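Local coordinates for 2-hydroxyisobutyryl-CoA mutase large subunit (Aquincola tertiaricarbonis, PDB 4R3U), which catalyses, together with its small cobalamin-binding partner subunit, the interconversion of 2-hydroxyisobutyryl-CoA and (S)-3-hydroxybutyryl-CoA, at residues V153-D156 against D160-A163; A163-I168 against A188-L193; Q100-G103 against D109-K112. All coordinates share one frame; numbering follows the deposited sequence.

Contact 1 of 3, residues V153-D156 against D160-A163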
# COMPACT_ATOMS: atom_id res chain seq x y z
N VAL A 153 10.19 -20.43 -18.85
CA VAL A 153 10.46 -20.69 -20.26
C VAL A 153 11.47 -21.85 -20.42
O VAL A 153 12.34 -22.04 -19.57
CB VAL A 153 10.85 -19.41 -21.04
CG1 VAL A 153 12.27 -18.95 -20.72
CG2 VAL A 153 10.69 -19.59 -22.54
N ALA A 154 11.37 -22.59 -21.54
CA ALA A 154 12.30 -23.65 -21.89
C ALA A 154 13.36 -23.07 -22.82
O ALA A 154 13.02 -22.46 -23.85
CB ALA A 154 11.56 -24.78 -22.59
N ILE A 155 14.65 -23.21 -22.44
CA ILE A 155 15.76 -22.82 -23.29
C ILE A 155 16.71 -24.03 -23.39
O ILE A 155 17.26 -24.48 -22.38
CB ILE A 155 16.49 -21.47 -22.94
CG1 ILE A 155 15.49 -20.29 -22.73
CG2 ILE A 155 17.57 -21.12 -24.02
CD1 ILE A 155 14.85 -19.67 -24.00
N ASP A 156 16.86 -24.58 -24.62
CA ASP A 156 17.75 -25.73 -24.86
C ASP A 156 18.85 -25.31 -25.78
O ASP A 156 19.97 -25.78 -25.62
CB ASP A 156 17.01 -26.95 -25.47
CG ASP A 156 15.93 -27.56 -24.60
OD1 ASP A 156 15.97 -27.37 -23.39
OD2 ASP A 156 15.04 -28.22 -25.15
N ASP A 160 16.11 -21.02 -29.48
CA ASP A 160 15.02 -20.73 -28.54
C ASP A 160 15.17 -19.32 -27.99
O ASP A 160 14.15 -18.65 -27.69
CB ASP A 160 15.04 -21.68 -27.33
CG ASP A 160 14.91 -23.16 -27.56
OD1 ASP A 160 14.30 -23.56 -28.58
OD2 ASP A 160 15.31 -23.94 -26.67
N MET A 161 16.43 -18.89 -27.75
CA MET A 161 16.68 -17.53 -27.25
C MET A 161 16.32 -16.47 -28.32
O MET A 161 15.87 -15.38 -27.96
CB MET A 161 18.14 -17.36 -26.76
CG MET A 161 18.35 -16.06 -25.99
SD MET A 161 19.94 -15.93 -25.17
CE MET A 161 19.68 -17.17 -23.80
N GLU A 162 16.48 -16.80 -29.61
CA GLU A 162 16.14 -15.92 -30.72
C GLU A 162 14.63 -15.72 -30.69
O GLU A 162 14.19 -14.58 -30.82
CB GLU A 162 16.59 -16.53 -32.06
CG GLU A 162 18.10 -16.59 -32.18
CD GLU A 162 18.69 -17.45 -33.29
OE1 GLU A 162 17.95 -18.28 -33.87
OE2 GLU A 162 19.90 -17.32 -33.54
N ALA A 163 13.86 -16.81 -30.42
CA ALA A 163 12.39 -16.81 -30.28
C ALA A 163 12.01 -15.99 -29.07
O ALA A 163 11.09 -15.18 -29.16
CB ALA A 163 11.85 -18.22 -30.13
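Asp160 reaches back from its helix to the loop ahead of it and takes the N-H of Asp156. The bond from Asp156 N to Asp160 OD2 measures 2.6 Å, is nearly straight at 165° on the hydrogen, and comes in close to the line of the acceptor's C-O bond. The carboxylate gets there because CG stands beside its own backbone N, anti to the carbonyl carbon (chi1 -60°), which turns it toward the residues that precede the helix. OD2 also accepts the N-H of Thr157, next to the start of helix 158-164, an arrangement consistent with the acceptor half of a capping box. Its other oxygen, OD1, is salt-bridged to Arg508.

This is the loop-to-helix entry of a crossover in the TIM-barrel domain, between the parallel strands 125-128 and 175-178. The acid of Asp156 has its own donors: OD2 is bonded by Ser139 and Thr509, and Gln505 NE2 bonds both it and Asp160 OD2. The two carboxylates still come close, Asp156 OD2 standing 4.5 Å from Asp160 OD2, and the surrounding donors probably offset that repulsion.

Beside the polar link lies an apolar one. Ile155 and Asp160 run alongside one another, pointing opposite ways, and Ile155 CD1 rests 3.9 Å from Asp160 CB and 4.1 Å from Met161 N. The other branch, Ile155 CG2, faces the terminal methyl of Met161, whose chain runs extended before chi3 (-71°) bends it; Ile155 CG2 and Met161 CE are 4.5 Å apart, a loose touch.

Contact 2 of 3, residues A163-I168 against A188-L193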
# COMPACT_ATOMS: atom_id res chain seq x y z
N ALA A 163 13.86 -16.81 -30.42
CA ALA A 163 12.39 -16.81 -30.28
C ALA A 163 12.01 -15.99 -29.07
O ALA A 163 11.09 -15.18 -29.16
CB ALA A 163 11.85 -18.22 -30.13
N LEU A 164 12.75 -16.16 -27.95
CA LEU A 164 12.56 -15.46 -26.68
C LEU A 164 12.69 -13.95 -26.78
O LEU A 164 11.90 -13.23 -26.18
CB LEU A 164 13.54 -15.99 -25.61
CG LEU A 164 13.50 -15.32 -24.22
CD1 LEU A 164 12.32 -15.80 -23.43
CD2 LEU A 164 14.76 -15.57 -23.45
N LEU A 165 13.72 -13.49 -27.46
CA LEU A 165 14.08 -12.08 -27.59
C LEU A 165 13.77 -11.50 -28.98
O LEU A 165 14.31 -10.46 -29.34
CB LEU A 165 15.57 -11.89 -27.19
CG LEU A 165 15.89 -12.14 -25.69
CD1 LEU A 165 17.36 -12.34 -25.46
CD2 LEU A 165 15.33 -11.01 -24.79
N ALA A 166 12.85 -12.14 -29.71
CA ALA A 166 12.41 -11.69 -31.03
C ALA A 166 11.82 -10.29 -30.92
O ALA A 166 11.06 -10.02 -29.99
CB ALA A 166 11.38 -12.66 -31.60
N ASP A 167 12.21 -9.40 -31.85
CA ASP A 167 11.76 -8.00 -31.92
C ASP A 167 12.10 -7.17 -30.65
O ASP A 167 11.44 -6.17 -30.38
CB ASP A 167 10.25 -7.89 -32.29
CG ASP A 167 9.77 -8.92 -33.31
OD1 ASP A 167 10.19 -8.83 -34.49
OD2 ASP A 167 9.00 -9.82 -32.91
N ILE A 168 13.14 -7.57 -29.89
CA ILE A 168 13.56 -6.88 -28.68
C ILE A 168 14.91 -6.26 -28.91
O ILE A 168 15.86 -6.99 -29.19
CB ILE A 168 13.57 -7.83 -27.42
CG1 ILE A 168 12.20 -8.56 -27.18
CG2 ILE A 168 14.11 -7.11 -26.17
CD1 ILE A 168 11.01 -7.74 -26.57
N ALA A 188 26.53 -17.26 -22.75
CA ALA A 188 27.18 -17.56 -24.03
C ALA A 188 26.18 -17.36 -25.17
O ALA A 188 26.54 -16.80 -26.20
CB ALA A 188 27.69 -18.99 -24.03
N MET A 189 24.91 -17.78 -24.96
CA MET A 189 23.82 -17.64 -25.93
C MET A 189 23.46 -16.20 -26.15
O MET A 189 23.19 -15.81 -27.30
CB MET A 189 22.57 -18.42 -25.49
CG MET A 189 22.65 -19.90 -25.73
SD MET A 189 21.19 -20.75 -25.10
CE MET A 189 21.70 -22.45 -25.32
N TYR A 190 23.45 -15.40 -25.05
CA TYR A 190 23.15 -13.98 -25.11
C TYR A 190 24.19 -13.24 -25.95
O TYR A 190 23.83 -12.45 -26.83
CB TYR A 190 23.02 -13.39 -23.70
CG TYR A 190 22.30 -12.05 -23.67
CD1 TYR A 190 20.92 -11.97 -23.81
CD2 TYR A 190 23.00 -10.87 -23.44
CE1 TYR A 190 20.25 -10.74 -23.74
CE2 TYR A 190 22.35 -9.63 -23.38
CZ TYR A 190 20.97 -9.57 -23.53
OH TYR A 190 20.33 -8.35 -23.45
N VAL A 191 25.49 -13.55 -25.70
CA VAL A 191 26.64 -12.97 -26.40
C VAL A 191 26.58 -13.35 -27.88
O VAL A 191 26.66 -12.46 -28.73
CB VAL A 191 28.00 -13.31 -25.71
CG1 VAL A 191 29.20 -12.92 -26.59
CG2 VAL A 191 28.09 -12.64 -24.35
N ALA A 192 26.37 -14.65 -28.18
CA ALA A 192 26.22 -15.17 -29.54
C ALA A 192 25.07 -14.47 -30.27
O ALA A 192 25.24 -14.10 -31.43
CB ALA A 192 25.97 -16.67 -29.49
N LEU A 193 23.92 -14.22 -29.58
CA LEU A 193 22.76 -13.52 -30.14
C LEU A 193 23.09 -12.04 -30.48
O LEU A 193 22.75 -11.58 -31.56
CB LEU A 193 21.54 -13.61 -29.18
CG LEU A 193 20.24 -12.89 -29.62
CD1 LEU A 193 19.64 -13.48 -30.88
CD2 LEU A 193 19.20 -12.94 -28.54
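Leu165 carries this contact from its side, meeting Tyr190 and Leu193 just where helix 158-164 gives out. Coming along 163-168, Leu164 is still helical and sends its side chain onto Phe177 of strand 175-178 and Phe114 of helix 107-119. Leu165 is the first residue to leave helical backbone angles, and its side chain heads for helix 183-196. CG lies beside the backbone N (chi1 -67°), and the tip methyl CD1 enters the angle between the two partners.

CD1 of Leu165 comes to 3.7 Å from CE1 of Tyr190, approaching the ring at its edge and near its plane rather than over a face, with the leucine chain running roughly perpendicular to that of the tyrosine. The same Leu165 CD1 lies 3.6 Å from Leu193 CD2, and Leu165 CB backs it up at 4.0 Å from that Leu193 CD2. Tyr190 and Leu193 are three residues apart, hence neighbours on one side of their helix.

In the TIM-barrel domain these two helices flank strand 175-178 in the chain, one before it and one after, and the leucine packs on Val175 and Phe177 of that strand, the ring of Phe177 also meeting that of Tyr190 with the planes at about 90°.

Past Leu165 the chain turns back. Ala166 and Asp167 are the middle residues of a type II beta turn, with Asp167 in the left-handed region, and Ile168 N closes it on Leu165 O at 3.2 Å. Arg197, just beyond helix 183-196, bonds the carbonyl oxygen of Leu165 through NH2 and that of Ile168 through NH1.

Contact 3 of 3, residues Q100-G103 against D109-K112; sequences QIAG and DTNK. With 5AD (5'-deoxyadenosine), chain G.
Gly103, at the point where strand 97-102 has run out, passes close beside helix 107-119, its CA 5.2 Å from the CA of Thr110. Thr110 does the touching on the helix side with both of its branches. The methyl CG2, anti to the backbone N, packs 3.6 Å from Ala102 O and 4.1 Å from Ala102 CB. The hydroxyl goes the other way: OG1 lies 3.5 Å from Gly103 CA, and its polar partner is the carbonyl oxygen of Phe104.

Strand and helix here are the first two members of a beta-alpha-beta unit that ends in strand 125-128, and the C-terminal end of the strand opens on the ligand site of the barrel. 5'-Deoxyadenosine lies there against Ile101 and Gly103. Ile101 sets its methyl over the face of the adenine, CG2 being 3.4 Å from N3 of the nucleoside, almost straight above it. CG2 stands there anti to the backbone N; CG1 lies beside that N (chi1 -61°), and its CD1 comes 4.0 Å from C1' of the nucleoside. The carbonyl oxygen of Ile101 also approaches, 3.3 Å from C2 of the base. With an alanine here only CB would stay against the base, and the adenine, without the methyl over N3 and CD1 beside the ribose, would probably be less firmly held.

Gly103 O accepts a hydrogen bond from N6 of the nucleoside; the modelled distance is very short, so its exact length is doubtful. Glu383 supplies another bond to the ligand. Because the amino group is read by a main-chain oxygen, recognition of adenine at this edge probably depends on the path of the backbone at Gly103, beside which Thr110 packs.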
# COMPACT_ATOMS: atom_id res chain seq x y z
N GLN A 100 9.44 -6.96 -14.19
CA GLN A 100 8.57 -8.07 -13.86
C GLN A 100 9.02 -9.39 -14.48
O GLN A 100 9.33 -9.44 -15.68
CB GLN A 100 7.12 -7.76 -14.30
CG GLN A 100 6.49 -6.58 -13.59
CD GLN A 100 6.38 -6.75 -12.11
OE1 GLN A 100 7.03 -6.05 -11.33
NE2 GLN A 100 5.53 -7.67 -11.67
N ILE A 101 9.00 -10.47 -13.67
CA ILE A 101 9.37 -11.82 -14.13
C ILE A 101 8.32 -12.30 -15.15
O ILE A 101 7.12 -12.10 -14.96
CB ILE A 101 9.46 -12.85 -12.95
CG1 ILE A 101 10.50 -12.52 -11.90
CG2 ILE A 101 9.60 -14.23 -13.47
CD1 ILE A 101 10.01 -12.91 -10.49
N ALA A 102 8.80 -12.95 -16.20
CA ALA A 102 8.01 -13.56 -17.27
C ALA A 102 8.71 -14.89 -17.62
O ALA A 102 9.94 -14.93 -17.76
CB ALA A 102 7.95 -12.65 -18.49
N GLY A 103 7.92 -15.96 -17.74
CA GLY A 103 8.47 -17.25 -18.10
C GLY A 103 7.45 -18.35 -18.10
O GLY A 103 6.85 -18.64 -17.07
N ASP A 109 6.22 -17.88 -26.48
CA ASP A 109 5.22 -17.68 -25.45
C ASP A 109 5.61 -16.55 -24.47
O ASP A 109 4.84 -15.60 -24.27
CB ASP A 109 4.89 -19.01 -24.74
CG ASP A 109 4.38 -20.10 -25.67
OD1 ASP A 109 3.64 -19.77 -26.63
OD2 ASP A 109 4.72 -21.29 -25.44
N THR A 110 6.83 -16.64 -23.91
CA THR A 110 7.41 -15.65 -22.98
C THR A 110 7.67 -14.31 -23.70
O THR A 110 7.54 -13.26 -23.08
CB THR A 110 8.66 -16.25 -22.28
OG1 THR A 110 8.25 -17.42 -21.60
CG2 THR A 110 9.28 -15.31 -21.28
N ASN A 111 8.02 -14.35 -25.01
CA ASN A 111 8.24 -13.15 -25.83
C ASN A 111 6.95 -12.30 -25.91
O ASN A 111 7.03 -11.08 -25.84
CB ASN A 111 8.72 -13.52 -27.23
CG ASN A 111 8.92 -12.35 -28.15
OD1 ASN A 111 8.08 -12.07 -29.00
ND2 ASN A 111 10.03 -11.65 -28.00
N LYS A 112 5.78 -12.97 -26.05
CA LYS A 112 4.46 -12.34 -26.10
C LYS A 112 4.20 -11.60 -24.75
O LYS A 112 3.78 -10.43 -24.76
CB LYS A 112 3.37 -13.41 -26.39
CG LYS A 112 1.93 -12.87 -26.50
CD LYS A 112 0.87 -13.95 -26.30
CE LYS A 112 0.17 -13.93 -24.94
NZ LYS A 112 0.77 -14.86 -23.93
N1 5AD G . 6.23 -15.80 -14.29
C2 5AD G . 6.16 -14.80 -13.32
N3 5AD G . 6.63 -15.07 -12.02
C4 5AD G . 7.21 -16.26 -11.76
N9 5AD G . 7.74 -16.79 -10.65
C8 5AD G . 8.27 -17.97 -10.98
N7 5AD G . 8.01 -18.23 -12.25
C5 5AD G . 7.37 -17.17 -12.75
C6 5AD G . 6.90 -16.93 -13.98
N6 5AD G . 7.05 -17.91 -14.85
C1' 5AD G . 8.07 -16.16 -9.36
C2' 5AD G . 6.92 -15.77 -8.50
C3' 5AD G . 7.50 -15.97 -7.11
C4' 5AD G . 8.93 -16.50 -7.31
C5' 5AD G . 9.20 -17.63 -6.33
O4' 5AD G . 8.85 -17.08 -8.58
O2' 5AD G . 6.66 -14.37 -8.68
O3' 5AD G . 7.50 -14.72 -6.40

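In the fold
From the N terminus, contact 3 comes first, closing the short loop that leads strand 97-102 into helix 107-119. Contact 1 follows in series and closes the loop into helix 158-164. Contact 2 starts on Ala163, where contact 1 ends, and spans strand 175-178 to reach helix 183-196; none of the three nests in or crosses another. They still meet in space. Met161 of contact 1 packs on Met189 and Tyr190 of contact 2, Val153 lies against Thr110 of contact 3, and Asn111 ND2 probably bonds the carbonyl oxygens of Leu164 and Ala166. Helices 107-119, 158-164 and 183-196 are thereby tied together, and of the three contacts only contact 3 reaches the nucleoside.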